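Local atomic coordinates of Lin1840 protein (Listeria innocua serovar 6a, PDB entry 4ZOC), a protein that probably hydrolyses terminal, non-reducing beta-D-glucosyl residues to release beta-D-glucose, a family 3 glycosidase reaction that serves beta-1,2-glucan breakdown. Residues 4-9 with 328-333; 82-87 with 334-339; 390-395 with 429-434; 460-465 with 498-503. The protein carries 2 engineered substitutions. All coordinates share one frame; numbering follows the deposited sequence. Where two conformers were deposited one is given.

The four contacts form two pairs, one in each of two domains. Interactions 1 and 2 belong to the TIM-barrel part of the family 3 fold, with centres 9 Å apart; both use helix 322-338, and their segments interleave along the chain, so the end of the barrel sequence is tied back to its beginning. Interactions 3 and 4 come later, in series, in the C-terminal family domain. Their centres are 12 Å apart in one mixed sheet, where strands 393-397 and 459-465 are neighbours and Ala394 O probably accepts a hydrogen bond from Val461 N. Between the pairs, centres lie 52 to 63 Å apart, so each pair joins elements of its own domain and neither bridges the two.

Interaction 1 of 4, residues 4-9 with 328-333; sequences EKVQEL and AVLRML
This is an apolar helix-to-helix contact at the outside of the TIM-barrel domain, where the N-terminal helix 3-12 packs on helix 322-338, which comes after the last barrel strand and helix 306-316. The two short segments run roughly antiparallel, their directions 135° apart and their axes 9.8 Å at closest approach, a spacing that valine and leucine side chains can fill. Val6 is the central wedge. Its CG1 lies anti to the backbone N (chi1 179°), which points this methyl between two leucines: it meets Leu333 CB at 3.6 Å and Leu330 CD1 at 3.7 Å. Val6 and Leu333 slide past each other in opposite directions, whereas Leu330 crosses Val6 nearly at right angles. One turn further on, Leu9 CB closes against Leu333 CD2 at 3.9 Å. Leu333 also packs on Gln21 of helix 15-21, so the buried side of the contact merges with the next helix, and no hydrogen bond links the segments. At the exposed border, Gln7 starts away from its partner helix but bends back at chi2 (67°), laying its amide oxygen OE1 over the methyls of Leu330, 3.4 Å from CD2 and 3.8 Å from CD1.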
loop_
_atom_site.group_PDB
_atom_site.type_symbol
_atom_site.label_atom_id
_atom_site.label_comp_id
_atom_site.label_asym_id
_atom_site.label_seq_id
_atom_site.Cartn_x
_atom_site.Cartn_y
_atom_site.Cartn_z
ATOM N N GLU A 4 -47.347 -16.890 0.052
ATOM C CA GLU A 4 -48.333 -16.362 -0.876
ATOM C C GLU A 4 -48.892 -14.989 -0.484
ATOM O O GLU A 4 -49.149 -14.143 -1.365
ATOM C CB GLU A 4 -49.512 -17.370 -1.060
ATOM C CG GLU A 4 -49.058 -18.709 -1.600
ATOM C CD GLU A 4 -48.499 -19.624 -0.513
ATOM O OE1 GLU A 4 -48.744 -19.331 0.688
ATOM O OE2 GLU A 4 -47.799 -20.610 -0.848
ATOM N N LYS A 5 -49.078 -14.756 0.811
ATOM C CA LYS A 5 -49.536 -13.461 1.259
ATOM C C LYS A 5 -48.403 -12.408 1.088
ATOM O O LYS A 5 -48.667 -11.220 0.799
ATOM C CB LYS A 5 -49.999 -13.555 2.710
ATOM C CG LYS A 5 -51.129 -14.538 2.972
ATOM C CD LYS A 5 -51.958 -14.012 4.123
ATOM C CE LYS A 5 -53.247 -14.789 4.334
ATOM N NZ LYS A 5 -53.977 -15.177 3.074
ATOM N N VAL A 6 -47.137 -12.810 1.280
ATOM C CA VAL A 6 -46.038 -11.872 1.023
ATOM C C VAL A 6 -46.071 -11.481 -0.476
ATOM O O VAL A 6 -46.024 -10.305 -0.845
ATOM C CB VAL A 6 -44.653 -12.452 1.475
ATOM C CG1 VAL A 6 -43.555 -11.462 1.165
ATOM C CG2 VAL A 6 -44.672 -12.804 2.951
ATOM N N GLN A 7 -46.186 -12.452 -1.343
ATOM C CA GLN A 7 -46.248 -12.129 -2.805
ATOM C C GLN A 7 -47.473 -11.293 -3.160
ATOM O O GLN A 7 -47.395 -10.332 -3.943
ATOM C CB GLN A 7 -46.147 -13.402 -3.651
ATOM C CG GLN A 7 -45.778 -13.041 -5.099
ATOM C CD GLN A 7 -44.367 -12.466 -5.217
ATOM O OE1 GLN A 7 -43.421 -13.072 -4.716
ATOM N NE2 GLN A 7 -44.220 -11.295 -5.855
ATOM N N GLU A 8 -48.595 -11.595 -2.521
ATOM C CA GLU A 8 -49.800 -10.809 -2.760
ATOM C C GLU A 8 -49.556 -9.317 -2.423
ATOM O O GLU A 8 -49.980 -8.408 -3.141
ATOM C CB GLU A 8 -50.937 -11.430 -1.950
ATOM C CG GLU A 8 -52.254 -10.691 -2.015
ATOM C CD GLU A 8 -53.305 -11.377 -1.149
ATOM O OE1 GLU A 8 -54.147 -12.048 -1.753
ATOM O OE2 GLU A 8 -53.271 -11.280 0.120
ATOM N N LEU A 9 -48.811 -9.044 -1.353
ATOM C CA LEU A 9 -48.455 -7.625 -1.025
ATOM C C LEU A 9 -47.740 -6.916 -2.157
ATOM O O LEU A 9 -48.094 -5.796 -2.525
ATOM C CB LEU A 9 -47.622 -7.551 0.255
ATOM C CG LEU A 9 -48.395 -7.581 1.580
ATOM C CD1 LEU A 9 -47.393 -7.729 2.717
ATOM C CD2 LEU A 9 -49.246 -6.339 1.781
ATOM N N ALA A 328 -36.414 -6.462 -5.163
ATOM C CA ALA A 328 -35.934 -5.780 -3.985
ATOM C C ALA A 328 -37.059 -5.682 -2.927
ATOM O O ALA A 328 -36.854 -5.971 -1.746
ATOM C CB ALA A 328 -35.432 -4.376 -4.336
ATOM N N VAL A 329 -38.252 -5.325 -3.370
ATOM C CA VAL A 329 -39.380 -5.252 -2.450
ATOM C C VAL A 329 -39.650 -6.631 -1.781
ATOM O O VAL A 329 -39.854 -6.712 -0.563
ATOM C CB VAL A 329 -40.631 -4.657 -3.147
ATOM C CG1 VAL A 329 -41.858 -4.803 -2.267
ATOM C CG2 VAL A 329 -40.407 -3.216 -3.535
ATOM N N LEU A 330 -39.684 -7.712 -2.562
ATOM C CA LEU A 330 -39.899 -9.029 -2.052
ATOM C C LEU A 330 -38.822 -9.371 -1.022
ATOM O O LEU A 330 -39.113 -9.929 0.021
ATOM C CB LEU A 330 -39.893 -10.063 -3.154
ATOM C CG LEU A 330 -40.164 -11.498 -2.683
ATOM C CD1 LEU A 330 -41.433 -11.666 -1.855
ATOM C CD2 LEU A 330 -40.184 -12.404 -3.907
ATOM N N ARG A 331 -37.557 -9.042 -1.309
ATOM C CA ARG A 331 -36.554 -9.264 -0.262
ATOM C C ARG A 331 -36.809 -8.512 1.095
ATOM O O ARG A 331 -36.666 -9.108 2.208
ATOM C CB ARG A 331 -35.147 -9.041 -0.838
ATOM C CG ARG A 331 -34.759 -10.114 -1.840
ATOM C CD ARG A 331 -33.268 -10.081 -2.271
ATOM N NE ARG A 331 -32.962 -8.957 -3.119
ATOM C CZ ARG A 331 -32.969 -8.948 -4.456
ATOM N NH1 ARG A 331 -32.644 -7.844 -5.118
ATOM N NH2 ARG A 331 -33.254 -10.051 -5.126
ATOM N N MET A 332 -37.232 -7.267 0.992
ATOM C CA MET A 332 -37.569 -6.432 2.161
ATOM C C MET A 332 -38.729 -7.088 2.938
ATOM O O MET A 332 -38.716 -7.233 4.152
ATOM C CB MET A 332 -37.905 -5.004 1.705
ATOM C CG MET A 332 -36.696 -4.099 1.380
ATOM S SD MET A 332 -35.759 -3.738 2.909
ATOM C CE MET A 332 -36.902 -2.552 3.673
ATOM N N LEU A 333 -39.774 -7.480 2.200
ATOM C CA LEU A 333 -40.932 -8.067 2.864
ATOM C C LEU A 333 -40.546 -9.417 3.485
ATOM O O LEU A 333 -40.979 -9.703 4.624
ATOM C CB LEU A 333 -42.060 -8.224 1.878
ATOM C CG LEU A 333 -42.970 -7.028 1.639
ATOM C CD1 LEU A 333 -42.522 -5.652 1.999
ATOM C CD2 LEU A 333 -43.720 -7.134 0.311
#

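Interaction 2 of 4, residues 82-87 with 334-339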
loop_
_atom_site.group_PDB
_atom_site.type_symbol
_atom_site.label_atom_id
_atom_site.label_comp_id
_atom_site.label_asym_id
_atom_site.label_seq_id
_atom_site.Cartn_x
_atom_site.Cartn_y
_atom_site.Cartn_z
ATOM N N LEU A 82 -51.385 -0.843 3.232
ATOM C CA LEU A 82 -51.418 -2.308 3.250
ATOM C C LEU A 82 -50.961 -2.989 4.532
ATOM O O LEU A 82 -51.067 -4.216 4.618
ATOM C CB LEU A 82 -50.644 -2.897 2.051
ATOM C CG LEU A 82 -51.150 -2.493 0.667
ATOM C CD1 LEU A 82 -50.144 -2.885 -0.405
ATOM C CD2 LEU A 82 -52.510 -3.129 0.370
ATOM N N GLY A 83 -50.526 -2.215 5.543
ATOM C CA GLY A 83 -50.165 -2.816 6.815
ATOM C C GLY A 83 -48.771 -3.423 6.811
ATOM O O GLY A 83 -48.542 -4.461 7.399
ATOM N N ILE A 84 -47.863 -2.765 6.105
ATOM C CA ILE A 84 -46.450 -3.241 5.999
ATOM C C ILE A 84 -45.622 -2.519 7.066
ATOM O O ILE A 84 -45.333 -1.293 6.914
ATOM C CB ILE A 84 -45.861 -3.008 4.605
ATOM C CG1 ILE A 84 -46.678 -3.708 3.525
ATOM C CG2 ILE A 84 -44.467 -3.621 4.508
ATOM C CD1 ILE A 84 -46.263 -3.247 2.133
ATOM N N PRO A 85 -45.326 -3.223 8.182
ATOM C CA PRO A 85 -44.595 -2.585 9.268
ATOM C C PRO A 85 -43.192 -2.210 8.863
ATOM O O PRO A 85 -42.639 -2.791 7.929
ATOM C CB PRO A 85 -44.508 -3.672 10.373
ATOM C CG PRO A 85 -45.361 -4.753 9.919
ATOM C CD PRO A 85 -45.451 -4.659 8.412
ATOM N N LEU A 86 -42.665 -1.219 9.560
ATOM C CA LEU A 86 -41.257 -0.817 9.441
ATOM C C LEU A 86 -40.319 -1.835 10.010
ATOM O O LEU A 86 -40.622 -2.514 11.000
ATOM C CB LEU A 86 -41.022 0.492 10.191
ATOM C CG LEU A 86 -41.630 1.736 9.543
ATOM C CD1 LEU A 86 -41.763 2.812 10.535
ATOM C CD2 LEU A 86 -40.775 2.192 8.378
ATOM N N VAL A 87 -39.127 -1.932 9.404
ATOM C CA VAL A 87 -38.047 -2.710 10.045
ATOM C C VAL A 87 -37.016 -1.720 10.607
ATOM O O VAL A 87 -36.738 -0.708 9.962
ATOM C CB VAL A 87 -37.382 -3.791 9.075
ATOM C CG1 VAL A 87 -36.885 -3.151 7.769
ATOM C CG2 VAL A 87 -36.349 -4.572 9.859
ATOM N N ASN A 334 -39.706 -10.219 2.800
ATOM C CA ASN A 334 -39.226 -11.527 3.332
ATOM C C ASN A 334 -38.440 -11.321 4.640
ATOM O O ASN A 334 -38.680 -12.016 5.556
ATOM C CB ASN A 334 -38.310 -12.316 2.362
ATOM C CG ASN A 334 -39.086 -13.079 1.296
ATOM O OD1 ASN A 334 -40.282 -13.268 1.419
ATOM N ND2 ASN A 334 -38.415 -13.449 0.230
ATOM N N LEU A 335 -37.554 -10.318 4.717
ATOM C CA LEU A 335 -36.898 -9.955 5.992
ATOM C C LEU A 335 -37.905 -9.659 7.089
ATOM O O LEU A 335 -37.770 -10.144 8.236
ATOM C CB LEU A 335 -35.958 -8.786 5.779
ATOM C CG LEU A 335 -35.314 -8.198 7.048
ATOM C CD1 LEU A 335 -34.502 -9.224 7.799
ATOM C CD2 LEU A 335 -34.474 -6.966 6.717
ATOM N N LYS A 336 -38.920 -8.860 6.735
ATOM C CA LYS A 336 -39.871 -8.450 7.729
ATOM C C LYS A 336 -40.616 -9.680 8.191
ATOM O O LYS A 336 -40.886 -9.854 9.395
ATOM C CB LYS A 336 -40.820 -7.400 7.223
ATOM C CG LYS A 336 -40.141 -6.106 6.897
ATOM C CD LYS A 336 -40.951 -5.059 6.200
ATOM C CE LYS A 336 -40.188 -3.747 6.335
ATOM N NZ LYS A 336 -40.850 -2.576 5.747
ATOM N N ASN A 337 -40.909 -10.574 7.253
ATOM C CA ASN A 337 -41.592 -11.850 7.602
ATOM C C ASN A 337 -40.761 -12.778 8.482
ATOM O O ASN A 337 -41.281 -13.329 9.445
ATOM C CB ASN A 337 -42.117 -12.531 6.324
ATOM C CG ASN A 337 -43.213 -13.563 6.576
ATOM O OD1 ASN A 337 -44.060 -13.438 7.480
ATOM N ND2 ASN A 337 -43.206 -14.571 5.761
ATOM N N ASP A 338 -39.452 -12.873 8.186
ATOM C CA ASP A 338 -38.495 -13.608 8.947
ATOM C C ASP A 338 -38.442 -13.134 10.378
ATOM O O ASP A 338 -38.213 -13.934 11.267
ATOM C CB ASP A 338 -37.093 -13.534 8.286
ATOM C CG ASP A 338 -37.004 -14.344 6.981
ATOM O OD1 ASP A 338 -37.939 -15.108 6.622
ATOM O OD2 ASP A 338 -35.976 -14.260 6.304
ATOM N N LEU A 339 -38.635 -11.829 10.598
ATOM C CA LEU A 339 -38.595 -11.215 11.953
ATOM C C LEU A 339 -39.988 -11.308 12.661
ATOM O O LEU A 339 -40.141 -10.923 13.804
ATOM C CB LEU A 339 -38.142 -9.780 11.861
ATOM C CG LEU A 339 -36.691 -9.576 11.401
ATOM C CD1 LEU A 339 -36.523 -8.197 10.835
ATOM C CD2 LEU A 339 -35.809 -9.788 12.609
#
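Lys336 lays its extended aliphatic chain obliquely across Val87, bringing its CE to 3.6 Å from Val87 CG1. That methyl occupies the crowded position between the backbone N and the carbonyl carbon (chi1 54°), a choice that leaves Val87 CG2 anti to the backbone N, where it reaches Leu339 CD1 at 3.8 Å and, more loosely, Leu335 CD2 at 4.4 Å. One valine thus divides its two methyls among Lys336 on one side and Leu335 and Leu339 on the other, where helix 322-338 runs out. Beyond CG the lysine is straight, with chi2, chi3 and chi4 all near 180°, and this full reach delivers NZ to the carbonyl of Pro85. The bond from Lys336 NZ to Pro85 O is 2.8 Å long and arrives in the carbonyl plane, with a C=O...N angle of 146°. Ile84 crosses the end of the lysine at about a right angle, its CG2 4.0 Å from Lys336 NZ. The buried amine has further acceptors in Gln21 OE1 and Gly58 O, so three oxygens surround it, a setting that would favour the protonated form. In the barrel, the segment 82-87 leads from helix 66-79 into strand 87-90, and Val87 pairs by backbone hydrogen bonds with Gly58 and Val60. The lysine therefore connects the end of helix 322-338 to the entry of strand 87-90, to Gly58 just before strand 59-61, and to helix 15-21.

Interaction 3 of 4, residues 390-395 with 429-434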
loop_
_atom_site.group_PDB
_atom_site.type_symbol
_atom_site.label_atom_id
_atom_site.label_comp_id
_atom_site.label_asym_id
_atom_site.label_seq_id
_atom_site.Cartn_x
_atom_site.Cartn_y
_atom_site.Cartn_z
ATOM N N GLU A 390 -1.724 -5.644 48.447
ATOM C CA GLU A 390 -1.173 -4.580 49.328
ATOM C C GLU A 390 -0.178 -3.647 48.644
ATOM O O GLU A 390 0.334 -2.697 49.258
ATOM C CB GLU A 390 -0.505 -5.195 50.586
ATOM C CG GLU A 390 -1.336 -6.255 51.308
ATOM C CD GLU A 390 -1.515 -7.533 50.492
ATOM O OE1 GLU A 390 -2.523 -8.225 50.759
ATOM O OE2 GLU A 390 -0.655 -7.826 49.580
ATOM N N ALA A 391 0.098 -3.887 47.355
ATOM C CA ALA A 391 0.987 -3.005 46.606
ATOM C C ALA A 391 0.499 -1.582 46.635
ATOM O O ALA A 391 -0.699 -1.288 46.347
ATOM C CB ALA A 391 1.138 -3.472 45.165
ATOM N N LYS A 392 1.422 -0.675 46.975
ATOM C CA LYS A 392 1.130 0.768 47.012
ATOM C C LYS A 392 1.351 1.336 45.587
ATOM O O LYS A 392 2.460 1.356 45.074
ATOM C CB LYS A 392 2.012 1.488 48.039
ATOM C CG LYS A 392 1.857 1.011 49.488
ATOM C CD LYS A 392 2.827 1.710 50.455
ATOM C CE LYS A 392 2.696 3.223 50.497
ATOM N NZ LYS A 392 3.655 3.932 51.424
ATOM N N ILE A 393 0.258 1.753 44.964
ATOM C CA ILE A 393 0.195 2.064 43.537
ATOM C C ILE A 393 0.077 3.564 43.359
ATOM O O ILE A 393 -0.833 4.229 43.881
ATOM C CB ILE A 393 -1.036 1.410 42.876
ATOM C CG1 ILE A 393 -0.848 -0.098 42.863
ATOM C CG2 ILE A 393 -1.195 1.994 41.461
ATOM C CD1 ILE A 393 -2.105 -0.893 42.448
ATOM N N ALA A 394 0.976 4.129 42.589
ATOM C CA ALA A 394 0.736 5.447 41.979
ATOM C C ALA A 394 0.172 5.215 40.577
ATOM O O ALA A 394 0.814 4.634 39.681
ATOM C CB ALA A 394 2.015 6.272 41.895
ATOM N N LEU A 395 -1.047 5.682 40.425
ATOM C CA LEU A 395 -1.832 5.548 39.176
ATOM C C LEU A 395 -1.738 6.902 38.481
ATOM O O LEU A 395 -2.264 7.906 38.955
ATOM C CB LEU A 395 -3.298 5.188 39.490
ATOM C CG LEU A 395 -4.205 5.229 38.257
ATOM C CD1 LEU A 395 -3.835 4.252 37.166
ATOM C CD2 LEU A 395 -5.619 4.981 38.674
ATOM N N PHE A 429 -7.173 -2.720 45.372
ATOM C CA PHE A 429 -5.940 -2.215 46.042
ATOM C C PHE A 429 -6.250 -1.129 47.112
ATOM O O PHE A 429 -6.818 -0.112 46.848
ATOM C CB PHE A 429 -4.972 -1.661 44.952
ATOM C CG PHE A 429 -4.544 -2.687 43.942
ATOM C CD1 PHE A 429 -3.502 -3.547 44.205
ATOM C CD2 PHE A 429 -5.147 -2.753 42.719
ATOM C CE1 PHE A 429 -3.110 -4.545 43.278
ATOM C CE2 PHE A 429 -4.814 -3.740 41.807
ATOM C CZ PHE A 429 -3.774 -4.612 42.065
ATOM N N GLU A 430 -5.780 -1.343 48.349
ATOM C CA GLU A 430 -6.092 -0.416 49.469
ATOM C C GLU A 430 -5.416 0.940 49.325
ATOM O O GLU A 430 -6.005 1.956 49.676
ATOM C CB GLU A 430 -5.782 -1.027 50.850
ATOM C CG GLU A 430 -4.624 -2.013 50.861
ATOM C CD GLU A 430 -4.212 -2.516 52.258
ATOM O OE1 GLU A 430 -3.476 -3.535 52.288
ATOM O OE2 GLU A 430 -4.620 -1.915 53.289
ATOM N N THR A 431 -4.209 0.947 48.737
ATOM C CA THR A 431 -3.432 2.147 48.614
ATOM C C THR A 431 -3.162 2.536 47.150
ATOM O O THR A 431 -2.384 1.881 46.437
ATOM C CB THR A 431 -2.100 1.961 49.331
ATOM O OG1 THR A 431 -2.389 1.471 50.642
ATOM C CG2 THR A 431 -1.351 3.322 49.380
ATOM N N VAL A 432 -3.876 3.579 46.715
ATOM C CA VAL A 432 -3.721 4.147 45.389
ATOM C C VAL A 432 -3.678 5.657 45.525
ATOM O O VAL A 432 -4.512 6.286 46.188
ATOM C CB VAL A 432 -4.839 3.731 44.401
ATOM C CG1 VAL A 432 -4.531 4.197 43.000
ATOM C CG2 VAL A 432 -5.099 2.242 44.405
ATOM N N GLU A 433 -2.626 6.255 44.959
ATOM C CA GLU A 433 -2.547 7.689 44.815
ATOM C C GLU A 433 -2.574 7.998 43.327
ATOM O O GLU A 433 -1.781 7.465 42.593
ATOM C CB GLU A 433 -1.228 8.121 45.367
ATOM C CG GLU A 433 -1.151 9.523 45.840
ATOM C CD GLU A 433 -0.040 9.659 46.906
ATOM O OE1 GLU A 433 0.885 10.370 46.655
ATOM O OE2 GLU A 433 -0.109 9.086 48.011
ATOM N N VAL A 434 -3.408 8.944 42.941
ATOM C CA VAL A 434 -3.756 9.149 41.562
ATOM C C VAL A 434 -3.325 10.506 41.126
ATOM O O VAL A 434 -3.556 11.465 41.814
ATOM C CB VAL A 434 -5.282 9.043 41.406
ATOM C CG1 VAL A 434 -5.650 9.416 39.973
ATOM C CG2 VAL A 434 -5.696 7.633 41.738
HETATM O O HOH W 1 -1.086 -0.997 50.768
HETATM O O HOH W 2 -2.757 -1.579 47.888
#
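Strands 393-395 and 432-434 run parallel, their directions 24° apart, pairing Ile393 with Val432, Ala394 with Glu433 and Leu395 with Val434. Three backbone hydrogen bonds join them: Ile393 N to Thr431 O (3.0 Å), Glu433 N to Ile393 O (2.9 Å) and Leu395 N to Glu433 O (2.9 Å). The first is straight at its hydrogen (172°), although its donor stands above the carbonyl plane. On the face carrying Ile393, Leu395, Val432 and Val434, Leu395 CB rests on Val432 CG1 at 3.8 Å, and helix 421-426, the middle of this beta-alpha-beta crossover, covers Leu395 and Val434. The most distinctive contact reaches from the strand to the loop before its partner: Ile393 sends CD1 over one face of the Phe429 ring, 3.5 Å from its centroid and 17° off the normal, a CH-pi contact. Where the two backbones separate, water takes over: one molecule donates to Glu390 O and bonds Thr431 OG1, while a second donates to Ala391 O (2.6 Å) and accepts from Thr431 N (3.0 Å). Ahead of the paired residues, Glu390 O, Ala391 O and Thr431 N are thus satisfied through solvent, while the CH-pi contact is purely apolar.

Interaction 4 of 4, residues 460-465 with 498-503; sequences VVLALG and KPVVIT
Backbone hydrogen bonds come first in this parallel pairing of strands 460-465 and 500-503, two strands of the mixed sheet in the C-terminal domain joined through helix 484-494 as a beta-alpha-beta unit. Five of them switch back and forth between the chains. Val460 N gives to Pro499 O, Val501 N to Val460 O, and Leu462 N to Val501 O at 2.8 Å, the straightest of the set (173° at the hydrogen). Thr503 N then gives to Leu462 O, and the series ends with Leu464 N to Thr503 O, stretched to 3.2 Å. CA-H...O contacts fill in between, the shortest from Ile502 CA to Leu462 O at 3.2 Å.

Apolar packing occupies both faces. On the one bearing Val460, Leu462, Val500 and Ile502, Leu462 and Ile502 lie side by side, with CD2 of Leu462 3.8 Å from CG1 of Ile502. Leu464 crosses obliquely to place its CD1 3.8 Å from Ile502 CG2, and helix 484-494 covers this side. On the other face, under helix 532-541, Val461 CG2 meets Val501 CG1 at 3.8 Å.

The polar exception is Thr503. Its OG1 takes the crowded position between N and the carbonyl carbon (chi1 49°) and lies 3.5 Å from Ala463 CB, while its CG2 turns to Val461 CG1. This buried hydroxyl has no hydrogen-bonding partner in the model, so the strand pair coheres through backbone bonds and close apolar packing, the Thr503 side chain adding van der Waals contact while its backbone N and O take part in the bonding.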
loop_
_atom_site.group_PDB
_atom_site.type_symbol
_atom_site.label_atom_id
_atom_site.label_comp_id
_atom_site.label_asym_id
_atom_site.label_seq_id
_atom_site.Cartn_x
_atom_site.Cartn_y
_atom_site.Cartn_z
ATOM N N VAL A 460 4.242 1.949 39.836
ATOM C CA VAL A 460 3.530 2.929 39.086
ATOM C C VAL A 460 2.725 2.186 38.073
ATOM O O VAL A 460 3.229 1.302 37.399
ATOM C CB VAL A 460 4.459 3.871 38.351
ATOM C CG1 VAL A 460 3.719 4.957 37.586
ATOM C CG2 VAL A 460 5.511 4.467 39.305
ATOM N N VAL A 461 1.445 2.482 38.051
ATOM C CA VAL A 461 0.575 2.047 36.977
ATOM C C VAL A 461 0.398 3.328 36.114
ATOM O O VAL A 461 -0.323 4.302 36.527
ATOM C CB VAL A 461 -0.806 1.521 37.491
ATOM C CG1 VAL A 461 -1.739 1.251 36.285
ATOM C CG2 VAL A 461 -0.754 0.277 38.297
ATOM N N LEU A 462 0.975 3.312 34.893
ATOM C CA LEU A 462 1.042 4.453 34.011
ATOM C C LEU A 462 -0.036 4.156 32.980
ATOM O O LEU A 462 0.106 3.264 32.146
ATOM C CB LEU A 462 2.398 4.532 33.354
ATOM C CG LEU A 462 2.561 5.635 32.312
ATOM C CD1 LEU A 462 2.150 7.043 32.786
ATOM C CD2 LEU A 462 4.023 5.738 31.846
ATOM N N ALA A 463 -1.131 4.869 33.069
ATOM C CA ALA A 463 -2.294 4.596 32.218
ATOM C C ALA A 463 -2.318 5.568 31.064
ATOM O O ALA A 463 -2.639 6.807 31.226
ATOM C CB ALA A 463 -3.598 4.657 33.067
ATOM N N LEU A 464 -1.973 5.043 29.896
ATOM C CA LEU A 464 -1.875 5.812 28.658
ATOM C C LEU A 464 -2.917 5.435 27.644
ATOM O O LEU A 464 -3.446 4.316 27.625
ATOM C CB LEU A 464 -0.525 5.552 27.978
ATOM C CG LEU A 464 0.716 5.809 28.868
ATOM C CD1 LEU A 464 1.986 5.449 28.078
ATOM C CD2 LEU A 464 0.712 7.235 29.323
ATOM N N GLY A 465 -3.167 6.326 26.710
ATOM C CA GLY A 465 -4.030 5.867 25.604
ATOM C C GLY A 465 -4.649 6.916 24.710
ATOM O O GLY A 465 -4.373 8.105 24.802
ATOM N N LYS A 498 11.099 3.664 40.203
ATOM C CA LYS A 498 10.189 2.627 40.688
ATOM C C LYS A 498 9.697 1.784 39.539
ATOM O O LYS A 498 9.712 2.255 38.443
ATOM C CB LYS A 498 8.957 3.280 41.349
ATOM C CG LYS A 498 9.443 4.229 42.475
ATOM C CD LYS A 498 9.058 3.923 43.882
ATOM C CE LYS A 498 9.730 4.928 44.814
ATOM N NZ LYS A 498 8.806 5.289 45.898
ATOM N N PRO A 499 9.249 0.560 39.802
ATOM C CA PRO A 499 8.785 -0.284 38.650
ATOM C C PRO A 499 7.503 0.259 38.071
ATOM O O PRO A 499 6.647 0.800 38.810
ATOM C CB PRO A 499 8.534 -1.658 39.253
ATOM C CG PRO A 499 9.186 -1.629 40.648
ATOM C CD PRO A 499 9.396 -0.208 41.066
ATOM N N VAL A 500 7.409 0.177 36.755
ATOM C CA VAL A 500 6.280 0.765 36.019
ATOM C C VAL A 500 5.555 -0.317 35.217
ATOM O O VAL A 500 6.196 -1.068 34.457
ATOM C CB VAL A 500 6.800 1.799 35.068
ATOM C CG1 VAL A 500 5.667 2.389 34.212
ATOM C CG2 VAL A 500 7.609 2.868 35.751
ATOM N N VAL A 501 4.230 -0.424 35.387
ATOM C CA VAL A 501 3.376 -1.145 34.450
ATOM C C VAL A 501 2.611 -0.092 33.633
ATOM O O VAL A 501 1.970 0.828 34.176
ATOM C CB VAL A 501 2.462 -2.203 35.080
ATOM C CG1 VAL A 501 1.693 -1.712 36.251
ATOM C CG2 VAL A 501 1.509 -2.776 34.042
ATOM N N ILE A 502 2.681 -0.196 32.315
ATOM C CA ILE A 502 1.895 0.662 31.433
ATOM C C ILE A 502 0.610 -0.099 31.063
ATOM O O ILE A 502 0.652 -1.279 30.576
ATOM C CB ILE A 502 2.667 1.094 30.161
ATOM C CG1 ILE A 502 3.700 2.160 30.505
ATOM C CG2 ILE A 502 1.720 1.759 29.119
ATOM C CD1 ILE A 502 4.735 2.532 29.418
ATOM N N THR A 503 -0.534 0.527 31.303
ATOM C CA THR A 503 -1.803 -0.081 30.919
ATOM C C THR A 503 -2.255 0.796 29.777
ATOM O O THR A 503 -2.523 1.924 29.964
ATOM C CB THR A 503 -2.853 -0.051 32.083
ATOM O OG1 THR A 503 -2.890 1.248 32.609
ATOM C CG2 THR A 503 -2.467 -0.925 33.225
#